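Local coordinates for PaaX domain-containing protein, C-domain protein (Mycobacterium tuberculosis, PDB 3KFW) that is of unknown function but is probably a DNA-binding transcriptional regulator of the PaaX type, at residues Trp159-Trp164 against Thr197-Pro202; Lys113-Leu118 against Leu129-Glu134. One frame throughout, in Å; residues are numbered along the deposited sequence.

How the interactions relate
Both segments of interaction 2 (113-118 with 129-134) come before those of interaction 1 (159-164 with 197-202) in the sequence; their centres lie about 14 Å apart and the two are in contact. W159 joins them directly: P199 of interaction 1 lies over its ring, while its CZ2 comes within 3.6 Å of R114 O and 3.7 Å of G116 N, backbone atoms of interaction 2. R114 also reaches across, its CD packing 3.3 Å from D198 O. W159 and the 197-202 loop thus pack on the chain where it enters strand 116-119, probably near the meeting of the Cas2-like central region with the C-terminal region.

Interaction 1: Trp159-Trp164 against Thr197-Pro202; sequences WDLSGW and TDPMLP
The indole of W159 carries P199 on one face: CB of the proline sits over the five-membered ring, 3.7 Å from its centroid and 10° off the normal, a CH-pi contact in which the rigid, apolar proline ring offers its CB hydrogens to the electron-rich indole. Farther along the same indole, CD2 of L201 approaches CZ3 of W159 obliquely at 3.6 Å. The indole of W164 is met differently. T197 OG1 lies at its edge, in the ring plane, and accepts a hydrogen bond from NE1 (2.8 Å, 143° at the hydrogen), while CD of P199 lies more distantly over one face, 4.4 Å from CE2 of W164. CZ2 of W164 comes obliquely to 3.8 Å from CA of D198. The W164 ring also stacks with H194 and W210.

L161 fills in from the start of the helix, its CD2 meeting L201 CD1 tip to tip at 3.8 Å. D198 makes an Asx turn, OD1 accepting from M200 N at 2.7 Å, while OD2 forms a salt bridge with R216 of helix 212-234. On the other segment D160 OD1 accepts from G163 N, and OD2 forms a salt bridge with R101 of the second subunit. With the CH-pi contact at its centre, the contact packs the N-capped start of helix 161-177 on the Asx-turn loop between helices 181-195 and 212-234.

Interaction 2: Lys113-Leu118 against Leu129-Glu134; sequences KRFGEL and LDLDLE
F115 overlaps L131 at the far end of its ring, where CZ lies 3.6 Å from the leucine CD1; the two side chains cross at about a right angle, and the methyl comes in obliquely. Leucine suits this place because a branched end can lie against the tip of the ring without needing a polar partner. Beside it K113 is extended up to CE and then bends at chi4 (-88°), bringing NZ to D132 O at 2.6 Å. The carbonyl is met almost head-on, the C=O...N angle being 173°. A long flexible lysine can reach the loop backbone, and E134 CB lies across its end, 4.0 Å from K113 NZ. D132 OD1 and E134 OE2 lie 6.5 and 6.2 Å from K113 NZ, so any attraction would be long-range.

L129 CD1 packs more loosely, 4.1 Å from K113 O. R114, with positive phi, is the C-prime residue of the Schellman motif that ends helix 100-112, and its guanidinium bonds to A76 O and L196 O. From there the chain enters strand 116-119. F115 and L131 both rest on H89 of strand 88-93, so the loop leading toward strand 141-147 is packed against the helix-to-strand connection and the sheet.

Interaction 1: Trp159-Trp164 against Thr197-Pro202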
ATOM      1  N   TRP A 159       2.569 -17.040   7.225  1.00 27.04           N
ATOM      2  CA  TRP A 159       1.412 -17.969   7.293  1.00 26.54           C
ATOM      3  C   TRP A 159       0.910 -18.171   8.742  1.00 27.34           C
ATOM      4  O   TRP A 159       1.690 -18.017   9.709  1.00 26.78           O
ATOM      5  CB  TRP A 159       1.828 -19.317   6.759  1.00 26.62           C
ATOM      6  CG  TRP A 159       2.314 -19.273   5.360  1.00 26.85           C
ATOM      7  CD1 TRP A 159       1.545 -19.319   4.191  1.00 21.62           C
ATOM      8  CD2 TRP A 159       3.682 -19.214   4.941  1.00 25.02           C
ATOM      9  NE1 TRP A 159       2.380 -19.284   3.086  1.00 20.58           N
ATOM     10  CE2 TRP A 159       3.684 -19.219   3.503  1.00 24.87           C
ATOM     11  CE3 TRP A 159       4.901 -19.201   5.621  1.00 24.00           C
ATOM     12  CZ2 TRP A 159       4.866 -19.169   2.755  1.00 22.44           C
ATOM     13  CZ3 TRP A 159       6.093 -19.164   4.871  1.00 23.43           C
ATOM     14  CH2 TRP A 159       6.055 -19.134   3.450  1.00 22.93           C
ATOM     15  N   ASP A 160      -0.370 -18.516   8.872  1.00 26.71           N
ATOM     16  CA  ASP A 160      -0.959 -18.873  10.119  1.00 26.66           C
ATOM     17  C   ASP A 160      -0.538 -20.313  10.399  1.00 27.08           C
ATOM     18  O   ASP A 160      -1.253 -21.239  10.097  1.00 28.91           O
ATOM     19  CB  ASP A 160      -2.491 -18.763  10.022  1.00 26.97           C
ATOM     20  CG  ASP A 160      -3.217 -19.168  11.339  1.00 27.94           C
ATOM     21  OD1 ASP A 160      -2.557 -19.444  12.358  1.00 27.01           O
ATOM     22  OD2 ASP A 160      -4.460 -19.243  11.357  1.00 32.44           O
ATOM     23  N   LEU A 161       0.630 -20.518  10.972  1.00 26.83           N
ATOM     24  CA  LEU A 161       1.125 -21.856  11.159  1.00 25.85           C
ATOM     25  C   LEU A 161       0.419 -22.653  12.226  1.00 26.91           C
ATOM     26  O   LEU A 161       0.230 -23.859  12.050  1.00 26.35           O
ATOM     27  CB  LEU A 161       2.586 -21.825  11.517  1.00 24.33           C
ATOM     28  CG  LEU A 161       3.485 -21.244  10.461  1.00 23.29           C
ATOM     29  CD1 LEU A 161       4.895 -21.129  11.059  1.00 19.41           C
ATOM     30  CD2 LEU A 161       3.465 -22.083   9.190  1.00 21.13           C
ATOM     31  N   SER A 162       0.118 -22.030  13.377  1.00 27.44           N
ATOM     32  CA  SER A 162      -0.603 -22.767  14.434  1.00 27.76           C
ATOM     33  C   SER A 162      -2.024 -23.138  13.957  1.00 28.25           C
ATOM     34  O   SER A 162      -2.504 -24.218  14.264  1.00 29.33           O
ATOM     35  CB  SER A 162      -0.667 -21.974  15.709  1.00 26.38           C
ATOM     36  OG  SER A 162      -1.360 -20.761  15.439  1.00 28.73           O
ATOM     37  N   GLY A 163      -2.678 -22.268  13.182  1.00 28.65           N
ATOM     38  CA  GLY A 163      -4.041 -22.542  12.683  1.00 28.52           C
ATOM     39  C   GLY A 163      -4.081 -23.641  11.645  1.00 29.75           C
ATOM     40  O   GLY A 163      -5.097 -24.345  11.509  1.00 30.22           O
ATOM     41  N   TRP A 164      -2.997 -23.786  10.889  1.00 29.50           N
ATOM     42  CA  TRP A 164      -2.972 -24.770   9.829  1.00 30.70           C
ATOM     43  C   TRP A 164      -2.670 -26.144  10.417  1.00 30.61           C
ATOM     44  O   TRP A 164      -3.156 -27.144   9.909  1.00 30.79           O
ATOM     45  CB  TRP A 164      -1.886 -24.444   8.827  1.00 30.80           C
ATOM     46  CG  TRP A 164      -1.934 -25.250   7.524  1.00 31.36           C
ATOM     47  CD1 TRP A 164      -2.473 -24.839   6.289  1.00 26.08           C
ATOM     48  CD2 TRP A 164      -1.355 -26.557   7.295  1.00 29.74           C
ATOM     49  NE1 TRP A 164      -2.286 -25.856   5.345  1.00 29.04           N
ATOM     50  CE2 TRP A 164      -1.609 -26.908   5.937  1.00 27.89           C
ATOM     51  CE3 TRP A 164      -0.691 -27.476   8.111  1.00 31.67           C
ATOM     52  CZ2 TRP A 164      -1.196 -28.111   5.397  1.00 27.52           C
ATOM     53  CZ3 TRP A 164      -0.273 -28.704   7.558  1.00 30.71           C
ATOM     54  CH2 TRP A 164      -0.529 -29.003   6.212  1.00 28.10           C
ATOM     55  N   THR A 197      -2.879 -25.944   0.304  1.00 33.86           N
ATOM     56  CA  THR A 197      -2.456 -24.718   0.956  1.00 32.96           C
ATOM     57  C   THR A 197      -1.194 -24.889   1.783  1.00 32.88           C
ATOM     58  O   THR A 197      -0.799 -23.950   2.470  1.00 32.76           O
ATOM     59  CB  THR A 197      -3.557 -24.090   1.902  1.00 33.44           C
ATOM     60  OG1 THR A 197      -3.595 -24.785   3.134  1.00 30.86           O
ATOM     61  CG2 THR A 197      -4.989 -24.062   1.258  1.00 32.15           C
ATOM     62  N   ASP A 198      -0.577 -26.088   1.748  1.00 32.18           N
ATOM     63  CA  ASP A 198       0.598 -26.364   2.551  1.00 29.99           C
ATOM     64  C   ASP A 198       1.722 -25.381   2.191  1.00 28.94           C
ATOM     65  O   ASP A 198       2.077 -25.247   0.998  1.00 26.54           O
ATOM     66  CB  ASP A 198       1.072 -27.782   2.298  1.00 30.24           C
ATOM     67  CG  ASP A 198       2.196 -28.238   3.283  1.00 32.84           C
ATOM     68  OD1 ASP A 198       2.972 -27.430   3.873  1.00 30.81           O
ATOM     69  OD2 ASP A 198       2.293 -29.456   3.470  1.00 36.61           O
ATOM     70  N   PRO A 199       2.293 -24.697   3.212  1.00 27.73           N
ATOM     71  CA  PRO A 199       3.361 -23.785   2.839  1.00 28.10           C
ATOM     72  C   PRO A 199       4.669 -24.466   2.469  1.00 28.62           C
ATOM     73  O   PRO A 199       5.585 -23.782   2.036  1.00 28.08           O
ATOM     74  CB  PRO A 199       3.502 -22.871   4.056  1.00 27.71           C
ATOM     75  CG  PRO A 199       2.891 -23.608   5.158  1.00 26.94           C
ATOM     76  CD  PRO A 199       1.802 -24.414   4.567  1.00 27.92           C
HETATM   77  N   MSE A 200       4.750 -25.800   2.616  1.00 30.10           N
HETATM   78  CA  MSE A 200       5.856 -26.585   2.056  1.00 30.80           C
HETATM   79  C   MSE A 200       7.163 -26.095   2.593  1.00 29.77           C
HETATM   80  O   MSE A 200       8.079 -25.834   1.810  1.00 28.84           O
HETATM   81  CB  MSE A 200       5.889 -26.365   0.559  1.00 32.14           C
HETATM   82  CG  MSE A 200       6.126 -27.564  -0.197  1.00 39.17           C
HETATM   83 SE   MSE A 200       4.584 -28.642   0.202  1.00 56.47          SE
HETATM   84  CE  MSE A 200       3.421 -28.141  -1.275  1.00 48.31           C
ATOM     85  N   LEU A 201       7.232 -25.940   3.920  1.00 29.21           N
ATOM     86  CA  LEU A 201       8.360 -25.294   4.557  1.00 29.15           C
ATOM     87  C   LEU A 201       9.536 -26.261   4.625  1.00 29.73           C
ATOM     88  O   LEU A 201       9.339 -27.459   4.801  1.00 29.68           O
ATOM     89  CB  LEU A 201       7.975 -24.810   5.974  1.00 29.00           C
ATOM     90  CG  LEU A 201       7.057 -23.581   6.163  1.00 29.88           C
ATOM     91  CD1 LEU A 201       6.726 -23.322   7.601  1.00 26.71           C
ATOM     92  CD2 LEU A 201       7.662 -22.298   5.602  1.00 32.91           C
ATOM     93  N   PRO A 202      10.770 -25.750   4.533  1.00 30.58           N
ATOM     94  CA  PRO A 202      11.896 -26.664   4.727  1.00 31.11           C
ATOM     95  C   PRO A 202      12.009 -27.138   6.182  1.00 31.85           C
ATOM     96  O   PRO A 202      11.664 -26.378   7.099  1.00 31.76           O
ATOM     97  CB  PRO A 202      13.097 -25.782   4.420  1.00 31.04           C
ATOM     98  CG  PRO A 202      12.666 -24.414   4.831  1.00 30.67           C
ATOM     99  CD  PRO A 202      11.182 -24.335   4.630  1.00 30.40           C
TER

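Interaction 2: Lys113-Leu118 against Leu129-Glu134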
ATOM      1  N   LYS A 113       1.356 -20.707  -5.909  1.00 30.33           N
ATOM      2  CA  LYS A 113       2.801 -20.955  -5.849  1.00 30.38           C
ATOM      3  C   LYS A 113       3.330 -20.899  -4.407  1.00 30.34           C
ATOM      4  O   LYS A 113       4.533 -20.874  -4.189  1.00 30.62           O
ATOM      5  CB  LYS A 113       3.506 -19.892  -6.664  1.00 30.39           C
ATOM      6  CG  LYS A 113       3.206 -19.982  -8.112  1.00 30.27           C
ATOM      7  CD  LYS A 113       3.917 -18.863  -8.833  1.00 32.52           C
ATOM      8  CE  LYS A 113       3.528 -18.889 -10.334  1.00 34.18           C
ATOM      9  NZ  LYS A 113       4.448 -19.781 -11.051  1.00 33.67           N
ATOM     10  N   ARG A 114       2.406 -20.784  -3.436  1.00 30.18           N
ATOM     11  CA  ARG A 114       2.679 -20.923  -2.008  1.00 29.41           C
ATOM     12  C   ARG A 114       3.618 -19.859  -1.477  1.00 28.78           C
ATOM     13  O   ARG A 114       4.545 -20.145  -0.721  1.00 29.02           O
ATOM     14  CB  ARG A 114       3.107 -22.362  -1.694  1.00 29.67           C
ATOM     15  CG  ARG A 114       2.070 -23.300  -2.306  1.00 32.00           C
ATOM     16  CD  ARG A 114       2.432 -24.732  -2.224  1.00 37.10           C
ATOM     17  NE  ARG A 114       1.201 -25.488  -2.368  1.00 38.28           N
ATOM     18  CZ  ARG A 114       1.115 -26.582  -3.088  1.00 41.29           C
ATOM     19  NH1 ARG A 114       2.201 -27.016  -3.726  1.00 41.07           N
ATOM     20  NH2 ARG A 114      -0.050 -27.220  -3.201  1.00 41.34           N
ATOM     21  N   PHE A 115       3.354 -18.624  -1.920  1.00 27.94           N
ATOM     22  CA  PHE A 115       3.925 -17.413  -1.346  1.00 27.31           C
ATOM     23  C   PHE A 115       3.009 -16.891  -0.247  1.00 27.42           C
ATOM     24  O   PHE A 115       1.805 -17.075  -0.330  1.00 26.90           O
ATOM     25  CB  PHE A 115       4.134 -16.353  -2.436  1.00 26.60           C
ATOM     26  CG  PHE A 115       5.355 -16.615  -3.290  1.00 23.10           C
ATOM     27  CD1 PHE A 115       5.326 -17.575  -4.303  1.00 20.88           C
ATOM     28  CD2 PHE A 115       6.515 -15.909  -3.091  1.00 17.98           C
ATOM     29  CE1 PHE A 115       6.438 -17.830  -5.073  1.00 18.20           C
ATOM     30  CE2 PHE A 115       7.634 -16.162  -3.870  1.00 16.95           C
ATOM     31  CZ  PHE A 115       7.600 -17.130  -4.840  1.00 16.77           C
ATOM     32  N   GLY A 116       3.594 -16.307   0.801  1.00 27.24           N
ATOM     33  CA  GLY A 116       2.824 -15.628   1.843  1.00 27.07           C
ATOM     34  C   GLY A 116       2.994 -14.117   1.719  1.00 27.26           C
ATOM     35  O   GLY A 116       4.020 -13.601   1.285  1.00 27.07           O
ATOM     36  N   GLU A 117       1.964 -13.404   2.091  1.00 27.38           N
ATOM     37  CA  GLU A 117       1.989 -11.984   2.013  1.00 28.05           C
ATOM     38  C   GLU A 117       2.562 -11.384   3.320  1.00 28.81           C
ATOM     39  O   GLU A 117       1.890 -11.418   4.368  1.00 28.20           O
ATOM     40  CB  GLU A 117       0.564 -11.487   1.732  1.00 27.20           C
ATOM     41  CG  GLU A 117       0.448  -9.997   1.585  1.00 27.92           C
ATOM     42  CD  GLU A 117      -0.875  -9.617   1.034  1.00 33.23           C
ATOM     43  OE1 GLU A 117      -0.943  -8.610   0.306  1.00 36.48           O
ATOM     44  OE2 GLU A 117      -1.860 -10.359   1.292  1.00 35.60           O
ATOM     45  N   LEU A 118       3.788 -10.847   3.254  1.00 29.56           N
ATOM     46  CA  LEU A 118       4.379 -10.165   4.401  1.00 30.80           C
ATOM     47  C   LEU A 118       3.589  -8.922   4.719  1.00 31.78           C
ATOM     48  O   LEU A 118       3.551  -8.479   5.871  1.00 32.78           O
ATOM     49  CB  LEU A 118       5.844  -9.791   4.159  1.00 30.87           C
ATOM     50  CG  LEU A 118       6.593  -9.016   5.290  1.00 33.13           C
ATOM     51  CD1 LEU A 118       6.619  -9.692   6.702  1.00 33.99           C
ATOM     52  CD2 LEU A 118       8.010  -8.663   4.866  1.00 32.94           C
ATOM     53  N   LEU A 129      11.260 -24.501  -3.051  1.00 33.85           N
ATOM     54  CA  LEU A 129      10.517 -24.708  -4.301  1.00 35.16           C
ATOM     55  C   LEU A 129      11.174 -23.917  -5.433  1.00 36.59           C
ATOM     56  O   LEU A 129      11.606 -22.775  -5.208  1.00 36.95           O
ATOM     57  CB  LEU A 129       9.068 -24.202  -4.173  1.00 34.64           C
ATOM     58  CG  LEU A 129       8.081 -24.876  -3.221  1.00 33.86           C
ATOM     59  CD1 LEU A 129       6.691 -24.274  -3.397  1.00 28.69           C
ATOM     60  CD2 LEU A 129       8.080 -26.420  -3.441  1.00 33.64           C
ATOM     61  N   ASP A 130      11.230 -24.532  -6.626  1.00 38.20           N
ATOM     62  CA  ASP A 130      11.729 -23.947  -7.891  1.00 39.84           C
ATOM     63  C   ASP A 130      10.760 -22.934  -8.540  1.00 41.20           C
ATOM     64  O   ASP A 130      10.063 -23.279  -9.532  1.00 41.64           O
ATOM     65  CB  ASP A 130      11.920 -25.072  -8.926  1.00 39.72           C
ATOM     66  CG  ASP A 130      13.328 -25.657  -8.953  1.00 40.35           C
ATOM     67  OD1 ASP A 130      13.455 -26.818  -9.402  1.00 38.46           O
ATOM     68  OD2 ASP A 130      14.301 -24.971  -8.560  1.00 42.44           O
ATOM     69  N   LEU A 131      10.728 -21.700  -8.036  1.00 42.12           N
ATOM     70  CA  LEU A 131       9.909 -20.637  -8.636  1.00 43.67           C
ATOM     71  C   LEU A 131      10.097 -20.505 -10.153  1.00 44.87           C
ATOM     72  O   LEU A 131      11.192 -20.236 -10.643  1.00 45.26           O
ATOM     73  CB  LEU A 131      10.204 -19.273  -7.992  1.00 43.63           C
ATOM     74  CG  LEU A 131       9.746 -17.993  -8.725  1.00 43.22           C
ATOM     75  CD1 LEU A 131       8.312 -17.595  -8.381  1.00 40.98           C
ATOM     76  CD2 LEU A 131      10.721 -16.841  -8.483  1.00 42.45           C
ATOM     77  N   ASP A 132       9.026 -20.696 -10.899  1.00 45.93           N
ATOM     78  CA  ASP A 132       9.057 -20.241 -12.253  1.00 47.31           C
ATOM     79  C   ASP A 132       7.964 -19.201 -12.365  1.00 48.11           C
ATOM     80  O   ASP A 132       6.816 -19.462 -12.001  1.00 48.48           O
ATOM     81  CB  ASP A 132       8.853 -21.391 -13.229  1.00 47.35           C
ATOM     82  CG  ASP A 132       9.621 -21.186 -14.528  1.00 48.57           C
ATOM     83  OD1 ASP A 132       9.501 -20.089 -15.125  1.00 49.76           O
ATOM     84  OD2 ASP A 132      10.352 -22.114 -14.952  1.00 48.62           O
ATOM     85  N   LEU A 133       8.323 -18.011 -12.832  1.00 48.65           N
ATOM     86  CA  LEU A 133       7.339 -16.951 -12.996  1.00 49.32           C
ATOM     87  C   LEU A 133       6.421 -17.217 -14.191  1.00 49.73           C
ATOM     88  O   LEU A 133       6.910 -17.410 -15.296  1.00 50.22           O
ATOM     89  CB  LEU A 133       8.041 -15.598 -13.102  1.00 49.23           C
ATOM     90  CG  LEU A 133       8.172 -14.948 -11.722  1.00 49.15           C
ATOM     91  CD1 LEU A 133       9.299 -13.875 -11.667  1.00 48.11           C
ATOM     92  CD2 LEU A 133       6.797 -14.409 -11.307  1.00 47.03           C
ATOM     93  N   GLU A 134       5.102 -17.218 -13.964  1.00 50.17           N
ATOM     94  CA  GLU A 134       4.123 -17.706 -14.956  1.00 50.66           C
ATOM     95  C   GLU A 134       3.939 -16.818 -16.217  1.00 50.48           C
ATOM     96  O   GLU A 134       2.827 -16.399 -16.560  1.00 50.41           O
ATOM     97  CB  GLU A 134       2.785 -18.155 -14.286  1.00 50.75           C
ATOM     98  CG  GLU A 134       1.825 -17.047 -13.772  1.00 52.48           C
ATOM     99  CD  GLU A 134       0.446 -17.034 -14.469  1.00 55.10           C
ATOM    100  OE1 GLU A 134       0.367 -16.719 -15.686  1.00 54.44           O
ATOM    101  OE2 GLU A 134      -0.570 -17.323 -13.782  1.00 56.46           O
TER